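Long-range contacts in DNA replication protein DnaC (Aquifex aeolicus, PDB 3ECC), which acts as a bacterial helicase loader in the initiation of replication and binds ADP, beryllium trifluoride and magnesium at a P-loop site: residues V49-L54 and L177-S182; T42-P47 and T140-Q145; K66-Y71 and N100-V105; V28-F33 and L59-E64. One frame throughout, in Å; residues are numbered along the deposited sequence.

Contact 1: V49-L54 and L177-S182; sequences VGKTHL and LVIKGS. With MG (magnesium ion), chain C; ADP (adenosine-5'-diphosphate), chain B; BEF (beryllium trifluoride ion), chain D.
Ile179, at the C-terminal end of the strand that begins at 174, rests its side chain on the P-loop (Walker A) and the first turn of helix 51-65. Its CG1 branch is anti to the carbonyl carbon (chi1 -58°), and the chain then runs extended, bringing CD1 to 3.8 Å from CD1 of Leu54. The two side chains cross obliquely, and CG of Lys51 lies 4.2 Å from the same CD1 of Ile179. Val49 turns to the same strand end, its CG2 3.3 Å from O of Gly181.

Lys51 leaves this apolar side. Its chain bends at chi3 (-63°) and again at chi4 (-67°), putting NZ 2.7 Å from O2B of ADP, to which it is hydrogen-bonded. OG1 of Thr52 binds magnesium at 1.8 Å, together with O1B of ADP. The amides of Gly50 to His53 all bond to phosphate oxygens, and His53 ND1 shares a hydrogen bond with O2' of ADP at 2.8 Å. The chemistry is divided: carbon packing seats the loop on the outermost strand, while backbone amides, the metal and NZ of Lys51 face the phosphates, whose negative charge magnesium and the amide dipoles probably help to offset.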
# COMPACT_ATOMS: atom_id res chain seq x y z
N VAL A 49 2.86 -2.22 -14.55
CA VAL A 49 3.35 -3.52 -14.10
C VAL A 49 2.27 -4.36 -13.39
O VAL A 49 2.36 -5.58 -13.37
CB VAL A 49 4.61 -3.34 -13.23
CG1 VAL A 49 4.74 -4.46 -12.21
CG2 VAL A 49 5.86 -3.25 -14.12
N GLY A 50 1.26 -3.71 -12.82
CA GLY A 50 0.16 -4.44 -12.16
C GLY A 50 0.08 -4.30 -10.65
O GLY A 50 -0.67 -5.04 -10.00
N LYS A 51 0.82 -3.35 -10.08
CA LYS A 51 0.91 -3.20 -8.62
C LYS A 51 -0.46 -2.96 -7.98
O LYS A 51 -0.85 -3.68 -7.05
CB LYS A 51 1.89 -2.09 -8.24
CG LYS A 51 3.31 -2.32 -8.73
CD LYS A 51 4.27 -1.23 -8.27
CE LYS A 51 3.89 0.13 -8.83
NZ LYS A 51 4.08 0.22 -10.31
N THR A 52 -1.17 -1.95 -8.47
CA THR A 52 -2.50 -1.63 -7.95
C THR A 52 -3.44 -2.82 -8.15
O THR A 52 -4.30 -3.09 -7.31
CB THR A 52 -3.09 -0.40 -8.65
OG1 THR A 52 -2.14 0.67 -8.59
CG2 THR A 52 -4.40 0.03 -7.99
N HIS A 53 -3.26 -3.53 -9.26
CA HIS A 53 -4.06 -4.71 -9.55
C HIS A 53 -3.97 -5.72 -8.40
O HIS A 53 -4.99 -6.20 -7.89
CB HIS A 53 -3.62 -5.36 -10.87
CG HIS A 53 -4.54 -6.45 -11.34
ND1 HIS A 53 -5.48 -6.24 -12.33
CD2 HIS A 53 -4.69 -7.73 -10.94
CE1 HIS A 53 -6.15 -7.37 -12.53
NE2 HIS A 53 -5.69 -8.28 -11.70
N LEU A 54 -2.74 -6.04 -8.01
CA LEU A 54 -2.50 -7.05 -6.97
C LEU A 54 -2.89 -6.56 -5.59
O LEU A 54 -3.30 -7.36 -4.75
CB LEU A 54 -1.04 -7.50 -6.98
CG LEU A 54 -0.70 -8.43 -8.13
CD1 LEU A 54 0.79 -8.67 -8.23
CD2 LEU A 54 -1.46 -9.74 -7.97
N LEU A 177 7.85 -6.77 -2.27
CA LEU A 177 7.69 -7.56 -3.49
C LEU A 177 7.94 -6.71 -4.73
O LEU A 177 7.09 -5.92 -5.14
CB LEU A 177 6.30 -8.19 -3.55
CG LEU A 177 6.00 -9.36 -2.59
CD1 LEU A 177 4.50 -9.60 -2.51
CD2 LEU A 177 6.73 -10.64 -2.99
N VAL A 178 9.11 -6.87 -5.33
CA VAL A 178 9.40 -6.13 -6.54
C VAL A 178 8.75 -6.78 -7.75
O VAL A 178 8.80 -8.00 -7.92
CB VAL A 178 10.89 -5.99 -6.78
CG1 VAL A 178 11.13 -5.13 -8.00
CG2 VAL A 178 11.53 -5.37 -5.57
N ILE A 179 8.14 -5.95 -8.59
CA ILE A 179 7.45 -6.43 -9.78
C ILE A 179 8.06 -5.79 -11.01
O ILE A 179 8.15 -4.56 -11.11
CB ILE A 179 5.96 -6.11 -9.71
CG1 ILE A 179 5.36 -6.75 -8.46
CG2 ILE A 179 5.24 -6.60 -10.95
CD1 ILE A 179 3.92 -6.48 -8.31
N LYS A 180 8.51 -6.63 -11.94
CA LYS A 180 9.35 -6.16 -13.03
C LYS A 180 8.82 -6.49 -14.42
O LYS A 180 9.57 -6.83 -15.32
CB LYS A 180 10.77 -6.70 -12.87
CG LYS A 180 11.49 -6.12 -11.67
CD LYS A 180 12.99 -6.00 -11.92
CE LYS A 180 13.70 -7.34 -11.73
NZ LYS A 180 13.93 -7.67 -10.29
N GLY A 181 7.51 -6.36 -14.60
CA GLY A 181 6.92 -6.53 -15.93
C GLY A 181 7.38 -5.46 -16.90
O GLY A 181 7.78 -4.36 -16.50
N SER A 182 7.32 -5.76 -18.19
CA SER A 182 7.79 -4.80 -19.19
C SER A 182 6.69 -4.46 -20.20
O SER A 182 5.80 -5.27 -20.46
CB SER A 182 9.02 -5.33 -19.92
OG SER A 182 9.95 -4.29 -20.19
MG MG C . -0.85 1.58 -9.51
PB ADP B . 0.46 -0.27 -11.65
O1B ADP B . -0.50 -0.14 -10.48
O2B ADP B . 1.78 -0.90 -11.29
O3B ADP B . 0.59 0.97 -12.48
PA ADP B . -1.85 -1.46 -12.73
O1A ADP B . -2.32 -2.36 -11.61
O2A ADP B . -2.61 -0.14 -12.68
O3A ADP B . -0.24 -1.30 -12.64
O5' ADP B . -2.02 -2.18 -14.16
C5' ADP B . -2.45 -1.50 -15.33
C4' ADP B . -3.60 -2.27 -15.97
O4' ADP B . -3.12 -3.56 -16.37
C3' ADP B . -4.73 -2.51 -14.99
O3' ADP B . -5.95 -2.18 -15.63
C2' ADP B . -4.65 -3.99 -14.64
O2' ADP B . -5.94 -4.55 -14.54
C1' ADP B . -3.92 -4.60 -15.80
N9 ADP B . -3.05 -5.75 -15.41
C8 ADP B . -1.79 -5.69 -14.91
N7 ADP B . -1.29 -6.93 -14.71
C5 ADP B . -2.21 -7.82 -15.10
C6 ADP B . -2.34 -9.30 -15.16
N6 ADP B . -1.34 -10.12 -14.76
N1 ADP B . -3.48 -9.81 -15.63
C2 ADP B . -4.50 -9.03 -16.05
N3 ADP B . -4.45 -7.68 -16.03
C4 ADP B . -3.37 -7.03 -15.57
BE BEF D . 1.15 2.88 -11.28
F1 BEF D . 2.71 2.12 -11.04
F2 BEF D . -0.12 2.74 -10.05
F3 BEF D . 0.74 3.36 -12.93

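Contact 2: T42-P47 and T140-Q145; sequences TFVGSP and TNYSLQ. With BEF (beryllium trifluoride ion), chain D.
Phe43 and Val44 of strand 40-45 meet Thr140 of strand 136-141 in the parallel sheet of the P-loop NTPase fold, at the end where the first strand runs into the Walker A loop. One firm bond joins them: Thr140 N donates to Phe43 O at 2.8 Å, almost straight on to the carbonyl (C=O...N angle 178°). Beyond it the pairing weakens. Gly45 N gives only a weak, bent bond to Thr140 O at 3.4 Å (131° at the hydrogen), and Thr140 O also receives a CA-H contact from Val44 CA at 3.5 Å. Gly45 O takes a weak bond from Tyr142 N, but has a second donor in Lys51 NZ of the Walker A motif, at the start of helix 51-65. On its other side, strand 40-45 is served by strand 174-178, through backbone bonds of Thr42 with Leu177 and Val44 with Ile179.

Val44 and Thr140 lie side by side, pointing the same way, with CG2 of Val44 3.9 Å from CG2 of Thr140. CG1 of Val44, anti to its backbone N (chi1 -165°), lies 3.4 Å from CB of Tyr142. Helix 153-162 covers this face through Ile154 and Leu158.

The side chain of Asn141 ends near Pro47 and the beryllium trifluoride, a strand-end position consistent with the sensor 1 residue of AAA+ proteins. Nearby, CA of Pro47 lies 3.5 Å from F1 of the beryllium trifluoride.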
# COMPACT_ATOMS: atom_id res chain seq x y z
N THR A 42 4.34 -4.60 0.41
CA THR A 42 4.77 -3.42 -0.30
C THR A 42 5.12 -3.79 -1.74
O THR A 42 6.01 -4.60 -1.99
CB THR A 42 5.97 -2.77 0.38
OG1 THR A 42 5.67 -2.53 1.76
CG2 THR A 42 6.34 -1.46 -0.30
N PHE A 43 4.40 -3.18 -2.68
CA PHE A 43 4.60 -3.45 -4.10
C PHE A 43 5.38 -2.31 -4.74
O PHE A 43 4.94 -1.16 -4.73
CB PHE A 43 3.26 -3.59 -4.82
CG PHE A 43 2.42 -4.73 -4.31
CD1 PHE A 43 2.58 -6.00 -4.84
CD2 PHE A 43 1.46 -4.52 -3.34
CE1 PHE A 43 1.81 -7.05 -4.39
CE2 PHE A 43 0.68 -5.56 -2.88
CZ PHE A 43 0.84 -6.83 -3.41
N VAL A 44 6.54 -2.63 -5.30
CA VAL A 44 7.40 -1.65 -5.92
C VAL A 44 7.54 -2.00 -7.40
O VAL A 44 7.42 -3.15 -7.78
CB VAL A 44 8.79 -1.63 -5.25
CG1 VAL A 44 9.56 -0.38 -5.63
CG2 VAL A 44 8.64 -1.70 -3.74
N GLY A 45 7.79 -0.99 -8.23
CA GLY A 45 8.02 -1.22 -9.65
C GLY A 45 7.59 -0.08 -10.55
O GLY A 45 6.99 0.90 -10.10
N SER A 46 7.89 -0.22 -11.83
CA SER A 46 7.49 0.74 -12.86
C SER A 46 5.98 0.71 -13.14
O SER A 46 5.29 -0.22 -12.72
CB SER A 46 8.26 0.46 -14.15
OG SER A 46 9.58 0.96 -14.04
N PRO A 47 5.46 1.75 -13.83
CA PRO A 47 4.07 1.86 -14.29
C PRO A 47 3.60 0.68 -15.16
O PRO A 47 4.41 0.08 -15.86
CB PRO A 47 4.08 3.14 -15.14
CG PRO A 47 5.18 3.97 -14.56
CD PRO A 47 6.22 3.00 -14.06
N THR A 140 4.02 1.49 -4.71
CA THR A 140 4.88 2.65 -4.89
C THR A 140 5.69 2.55 -6.18
O THR A 140 5.94 1.45 -6.69
CB THR A 140 5.82 2.87 -3.67
OG1 THR A 140 6.55 4.08 -3.83
CG2 THR A 140 6.79 1.69 -3.50
N ASN A 141 6.10 3.70 -6.69
CA ASN A 141 6.91 3.74 -7.89
C ASN A 141 8.41 3.67 -7.61
O ASN A 141 8.91 4.34 -6.72
CB ASN A 141 6.58 4.98 -8.68
CG ASN A 141 6.04 4.65 -10.03
OD1 ASN A 141 6.74 4.08 -10.86
ND2 ASN A 141 4.78 4.98 -10.27
N TYR A 142 9.11 2.86 -8.40
CA TYR A 142 10.57 2.84 -8.37
C TYR A 142 11.14 3.35 -9.70
O TYR A 142 10.83 2.80 -10.77
CB TYR A 142 11.10 1.45 -8.06
CG TYR A 142 12.60 1.40 -7.82
CD1 TYR A 142 13.23 2.36 -7.02
CD2 TYR A 142 13.39 0.39 -8.37
CE1 TYR A 142 14.61 2.33 -6.80
CE2 TYR A 142 14.77 0.34 -8.15
CZ TYR A 142 15.37 1.31 -7.37
OH TYR A 142 16.74 1.26 -7.15
N SER A 143 11.95 4.40 -9.61
CA SER A 143 12.50 5.08 -10.79
C SER A 143 13.63 4.30 -11.50
O SER A 143 13.37 3.58 -12.47
CB SER A 143 12.97 6.50 -10.43
OG SER A 143 13.82 6.50 -9.29
N LEU A 144 14.86 4.45 -11.01
CA LEU A 144 16.04 3.80 -11.62
C LEU A 144 15.91 2.27 -11.67
O LEU A 144 15.33 1.66 -10.77
CB LEU A 144 17.33 4.23 -10.89
CG LEU A 144 17.57 5.74 -10.70
CD1 LEU A 144 18.12 6.06 -9.30
CD2 LEU A 144 18.47 6.34 -11.79
N GLN A 145 16.46 1.65 -12.73
CA GLN A 145 16.13 0.26 -13.07
C GLN A 145 16.94 -0.87 -12.40
O GLN A 145 16.38 -1.69 -11.67
CB GLN A 145 16.06 0.07 -14.59
CG GLN A 145 14.75 0.54 -15.19
CD GLN A 145 14.16 -0.46 -16.17
OE1 GLN A 145 14.63 -0.59 -17.30
NE2 GLN A 145 13.11 -1.16 -15.74
BE BEF D . 1.15 2.88 -11.28
F1 BEF D . 2.71 2.12 -11.04
F2 BEF D . -0.12 2.74 -10.05
F3 BEF D . 0.74 3.36 -12.93

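Contact 3: K66-Y71 and N100-V105; sequences KGIRGY and NSPVLV
Tyr71 and Leu104 form a parallel bridge between two neighbouring sheet strands, 71-74 and 104-107, the first of them outermost in the chain's sheet. Tyr71 N donates to Val103 O at 3.1 Å, and Val105 N returns a bond to Tyr71 O at 3.0 Å, so the tyrosine is held through both its amide and its carbonyl. Val103 O has a second donor: OG of Ser101, anti to its own backbone N (chi1 -171°), reaches it at 3.1 Å from well above the carbonyl plane, on the face opposite to Tyr71 N. The same OG lies at the edge of the Tyr71 ring, in its plane and 3.3 Å from CD2 of that ring. An alanine in place of Ser101 would probably cost Val103 O one of these two donors and leave a gap at the ring edge.

Helices 75-86 and 93-99 lead from one strand to the other in a beta-alpha-beta crossover. Before the bridge, the loop after helix 51-65 brings Ile68 alongside Pro102; their side chains slide past each other in opposite directions, with CG2 of Ile68 3.6 Å from CB of Pro102. CG of Pro102 sits 3.4 Å from O of Arg69. Gly70 packs its CA at 3.3 Å from Val103 O, where a CB would collide with that oxygen. Phe33 and Leu59 lie against Val103.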
# COMPACT_ATOMS: atom_id res chain seq x y z
N LYS A 66 -11.43 -14.25 4.77
CA LYS A 66 -11.43 -13.93 6.19
C LYS A 66 -12.64 -13.07 6.58
O LYS A 66 -12.98 -12.98 7.76
CB LYS A 66 -10.12 -13.23 6.60
CG LYS A 66 -9.09 -14.13 7.30
CD LYS A 66 -8.46 -15.15 6.36
CE LYS A 66 -7.53 -16.10 7.11
NZ LYS A 66 -7.33 -17.39 6.38
N GLY A 67 -13.27 -12.44 5.59
CA GLY A 67 -14.43 -11.59 5.85
C GLY A 67 -14.09 -10.27 6.52
O GLY A 67 -14.96 -9.59 7.06
N ILE A 68 -12.81 -9.91 6.49
CA ILE A 68 -12.34 -8.65 7.06
C ILE A 68 -12.41 -7.55 6.00
O ILE A 68 -11.73 -7.61 4.98
CB ILE A 68 -10.90 -8.79 7.62
CG1 ILE A 68 -10.91 -9.65 8.89
CG2 ILE A 68 -10.28 -7.42 7.90
CD1 ILE A 68 -9.64 -10.45 9.09
N ARG A 69 -13.27 -6.56 6.25
CA ARG A 69 -13.48 -5.44 5.34
C ARG A 69 -12.43 -4.35 5.53
O ARG A 69 -12.32 -3.78 6.62
CB ARG A 69 -14.87 -4.84 5.55
CG ARG A 69 -15.99 -5.56 4.82
CD ARG A 69 -17.29 -4.78 4.90
NE ARG A 69 -18.16 -5.04 3.76
CZ ARG A 69 -18.99 -4.14 3.22
NH1 ARG A 69 -19.04 -2.91 3.71
NH2 ARG A 69 -19.74 -4.47 2.18
N GLY A 70 -11.67 -4.07 4.48
CA GLY A 70 -10.68 -2.99 4.50
C GLY A 70 -11.05 -1.85 3.57
O GLY A 70 -12.20 -1.76 3.11
N TYR A 71 -10.08 -0.99 3.27
CA TYR A 71 -10.32 0.17 2.40
C TYR A 71 -9.20 0.35 1.38
O TYR A 71 -8.03 0.07 1.68
CB TYR A 71 -10.48 1.45 3.24
CG TYR A 71 -11.69 1.47 4.16
CD1 TYR A 71 -12.88 2.08 3.78
CD2 TYR A 71 -11.62 0.90 5.43
CE1 TYR A 71 -13.97 2.11 4.63
CE2 TYR A 71 -12.71 0.91 6.29
CZ TYR A 71 -13.88 1.52 5.89
OH TYR A 71 -14.96 1.54 6.74
N ASN A 100 -7.70 3.26 12.27
CA ASN A 100 -8.00 2.02 12.98
C ASN A 100 -8.48 0.88 12.09
O ASN A 100 -8.89 -0.17 12.57
CB ASN A 100 -8.99 2.28 14.12
CG ASN A 100 -8.34 3.01 15.30
OD1 ASN A 100 -7.25 2.64 15.74
ND2 ASN A 100 -9.02 4.03 15.82
N SER A 101 -8.41 1.09 10.78
CA SER A 101 -8.82 0.07 9.82
C SER A 101 -7.94 -1.17 9.87
O SER A 101 -6.72 -1.08 9.95
CB SER A 101 -8.81 0.65 8.40
OG SER A 101 -9.40 -0.27 7.50
N PRO A 102 -8.58 -2.36 9.81
CA PRO A 102 -7.87 -3.64 9.84
C PRO A 102 -6.97 -3.86 8.63
O PRO A 102 -5.91 -4.47 8.75
CB PRO A 102 -9.02 -4.67 9.85
CG PRO A 102 -10.21 -3.93 9.32
CD PRO A 102 -10.04 -2.53 9.81
N VAL A 103 -7.40 -3.38 7.47
CA VAL A 103 -6.58 -3.43 6.26
C VAL A 103 -6.69 -2.11 5.52
O VAL A 103 -7.79 -1.62 5.28
CB VAL A 103 -7.03 -4.57 5.30
CG1 VAL A 103 -6.25 -4.51 4.00
CG2 VAL A 103 -6.84 -5.92 5.95
N LEU A 104 -5.56 -1.52 5.18
CA LEU A 104 -5.54 -0.27 4.44
C LEU A 104 -4.59 -0.35 3.26
O LEU A 104 -3.46 -0.83 3.39
CB LEU A 104 -5.16 0.90 5.36
CG LEU A 104 -5.24 2.33 4.77
CD1 LEU A 104 -6.68 2.80 4.59
CD2 LEU A 104 -4.47 3.30 5.65
N VAL A 105 -5.06 0.12 2.10
CA VAL A 105 -4.23 0.22 0.93
C VAL A 105 -3.90 1.68 0.68
O VAL A 105 -4.79 2.50 0.48
CB VAL A 105 -4.93 -0.35 -0.33
CG1 VAL A 105 -3.93 -0.48 -1.49
CG2 VAL A 105 -5.58 -1.69 -0.02

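Contact 4: V28-F33 and L59-E64; sequences VFVHNF and LKAIYE
Val30 and Ile62 bring helices 17-31 and 51-65 together, their CA atoms 5.4 Å apart near the C-terminal ends of both helices. Val30 points toward the partner helix and meets it with both methyls. CG1, anti to the backbone N (chi1 169°), lies over the turn at Ala61, 3.6 Å from the carbonyl O of Ala61 and 3.7 Å from its CB. The other branch, CG2, touches that CB too and lies 4.0 Å from CG1 of Ile62. The small side chain of Ala61 thus faces the fork of the valine, while the Ile62 side chain runs aslant to that of Val30. An alanine in place of Val30 would probably open a gap against CB of Ala61 and CG1 of Ile62, leaving the helices less closely fitted here.

Ile62 is also packed by two phenylalanine rings. Phe33, just after helix 17-31 has ended, turns its ring so that CD1 of Ile62 stands 4.3 Å above one face, over the centre. CG2 of Ile62 meets the rim atom CD2 of Phe33 at 4.0 Å. Phe29 comes differently, presenting the edge of its ring, with CE2 4.2 Å from CD1 of Ile62. Farther out, Phe33 reaches Ser135, and His31 O is hydrogen-bonded to Lys66 NZ, near the C-terminal end of helix 51-65. Between the two helix segments the contact is one of methyls, methylenes and aromatic carbons, so its hold depends on complementary shape and exclusion of water more than on directed bonds.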
# COMPACT_ATOMS: atom_id res chain seq x y z
N VAL A 28 -0.28 -17.05 0.16
CA VAL A 28 0.19 -17.44 1.49
C VAL A 28 -0.20 -16.39 2.52
O VAL A 28 -0.71 -16.73 3.59
CB VAL A 28 1.72 -17.63 1.51
CG1 VAL A 28 2.22 -17.76 2.93
CG2 VAL A 28 2.12 -18.83 0.69
N PHE A 29 0.01 -15.12 2.18
CA PHE A 29 -0.29 -13.99 3.06
C PHE A 29 -1.78 -13.96 3.44
O PHE A 29 -2.12 -14.00 4.62
CB PHE A 29 0.13 -12.65 2.40
CG PHE A 29 -0.19 -11.43 3.23
CD1 PHE A 29 0.72 -10.94 4.16
CD2 PHE A 29 -1.41 -10.77 3.07
CE1 PHE A 29 0.41 -9.83 4.93
CE2 PHE A 29 -1.71 -9.65 3.84
CZ PHE A 29 -0.80 -9.18 4.77
N VAL A 30 -2.64 -13.91 2.42
CA VAL A 30 -4.10 -13.89 2.60
C VAL A 30 -4.59 -15.09 3.41
O VAL A 30 -5.54 -14.98 4.20
CB VAL A 30 -4.83 -13.90 1.24
CG1 VAL A 30 -6.32 -14.16 1.42
CG2 VAL A 30 -4.59 -12.58 0.50
N HIS A 31 -3.94 -16.23 3.21
CA HIS A 31 -4.30 -17.43 3.93
C HIS A 31 -3.92 -17.36 5.41
O HIS A 31 -4.67 -17.81 6.28
CB HIS A 31 -3.66 -18.66 3.27
CG HIS A 31 -4.13 -19.96 3.84
ND1 HIS A 31 -3.29 -20.82 4.50
CD2 HIS A 31 -5.36 -20.52 3.87
CE1 HIS A 31 -3.98 -21.87 4.91
NE2 HIS A 31 -5.24 -21.72 4.54
N ASN A 32 -2.76 -16.77 5.71
CA ASN A 32 -2.25 -16.73 7.07
C ASN A 32 -2.54 -15.44 7.79
O ASN A 32 -1.84 -15.09 8.74
CB ASN A 32 -0.75 -16.98 7.07
CG ASN A 32 -0.40 -18.40 6.74
OD1 ASN A 32 -1.27 -19.27 6.69
ND2 ASN A 32 0.89 -18.66 6.52
N PHE A 33 -3.57 -14.73 7.35
CA PHE A 33 -3.79 -13.35 7.78
C PHE A 33 -4.46 -13.22 9.15
O PHE A 33 -5.61 -13.61 9.35
CB PHE A 33 -4.59 -12.60 6.71
CG PHE A 33 -4.70 -11.12 6.98
CD1 PHE A 33 -3.63 -10.27 6.72
CD2 PHE A 33 -5.87 -10.59 7.48
CE1 PHE A 33 -3.72 -8.92 6.96
CE2 PHE A 33 -5.97 -9.23 7.72
CZ PHE A 33 -4.89 -8.39 7.46
N LEU A 59 -6.80 -7.21 -1.27
CA LEU A 59 -7.81 -6.64 -0.39
C LEU A 59 -9.11 -7.44 -0.44
O LEU A 59 -9.76 -7.65 0.59
CB LEU A 59 -8.06 -5.17 -0.76
CG LEU A 59 -9.12 -4.37 -0.00
CD1 LEU A 59 -8.82 -4.32 1.48
CD2 LEU A 59 -9.24 -2.97 -0.57
N LYS A 60 -9.47 -7.89 -1.64
CA LYS A 60 -10.67 -8.69 -1.87
C LYS A 60 -10.51 -10.11 -1.33
O LYS A 60 -11.42 -10.64 -0.68
CB LYS A 60 -10.99 -8.76 -3.37
CG LYS A 60 -11.99 -7.74 -3.86
CD LYS A 60 -12.06 -7.75 -5.39
CE LYS A 60 -12.46 -9.12 -5.96
NZ LYS A 60 -13.89 -9.50 -5.68
N ALA A 61 -9.35 -10.71 -1.59
CA ALA A 61 -9.08 -12.07 -1.15
C ALA A 61 -9.17 -12.19 0.37
O ALA A 61 -9.75 -13.15 0.88
CB ALA A 61 -7.71 -12.52 -1.64
N ILE A 62 -8.63 -11.21 1.08
CA ILE A 62 -8.75 -11.15 2.53
C ILE A 62 -10.22 -11.13 2.93
O ILE A 62 -10.65 -11.90 3.78
CB ILE A 62 -8.04 -9.90 3.10
CG1 ILE A 62 -6.52 -10.07 2.97
CG2 ILE A 62 -8.43 -9.67 4.55
CD1 ILE A 62 -5.76 -8.79 3.11
N TYR A 63 -10.99 -10.27 2.26
CA TYR A 63 -12.41 -10.13 2.55
C TYR A 63 -13.24 -11.37 2.18
O TYR A 63 -14.26 -11.66 2.82
CB TYR A 63 -12.97 -8.90 1.83
CG TYR A 63 -14.47 -8.93 1.67
CD1 TYR A 63 -15.31 -8.57 2.73
CD2 TYR A 63 -15.06 -9.33 0.47
CE1 TYR A 63 -16.69 -8.60 2.59
CE2 TYR A 63 -16.44 -9.37 0.33
CZ TYR A 63 -17.25 -9.01 1.39
OH TYR A 63 -18.61 -9.04 1.26
N GLU A 64 -12.81 -12.11 1.16
CA GLU A 64 -13.57 -13.28 0.71
C GLU A 64 -13.15 -14.57 1.40
O GLU A 64 -13.85 -15.57 1.31
CB GLU A 64 -13.51 -13.43 -0.82
CG GLU A 64 -12.18 -13.96 -1.37
CD GLU A 64 -12.06 -13.81 -2.90
OE1 GLU A 64 -13.11 -13.72 -3.58
OE2 GLU A 64 -10.91 -13.78 -3.41

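From the N terminus, helix 17-31 comes first, and contact 4 closes the shortest loop by setting its end on helix 51-65, with strand 40-45 and the Walker A loop in between. Contact 3 follows in series, joining the loop after helix 51-65 to strand 104-107; Lys66 and Val103 touch contact 4. Contact 2 closes a long loop from strand 40-45 to strand 136-141, and contact 1 an even longer one from the Walker A loop to the end of strand 174-178. Contact 3 is nested inside both. Contacts 1, 2 and 4 cross one another along the chain. Contacts 1 and 2 meet around strand 40-45 and the beryllium trifluoride; contacts 3 and 4 lie away from it.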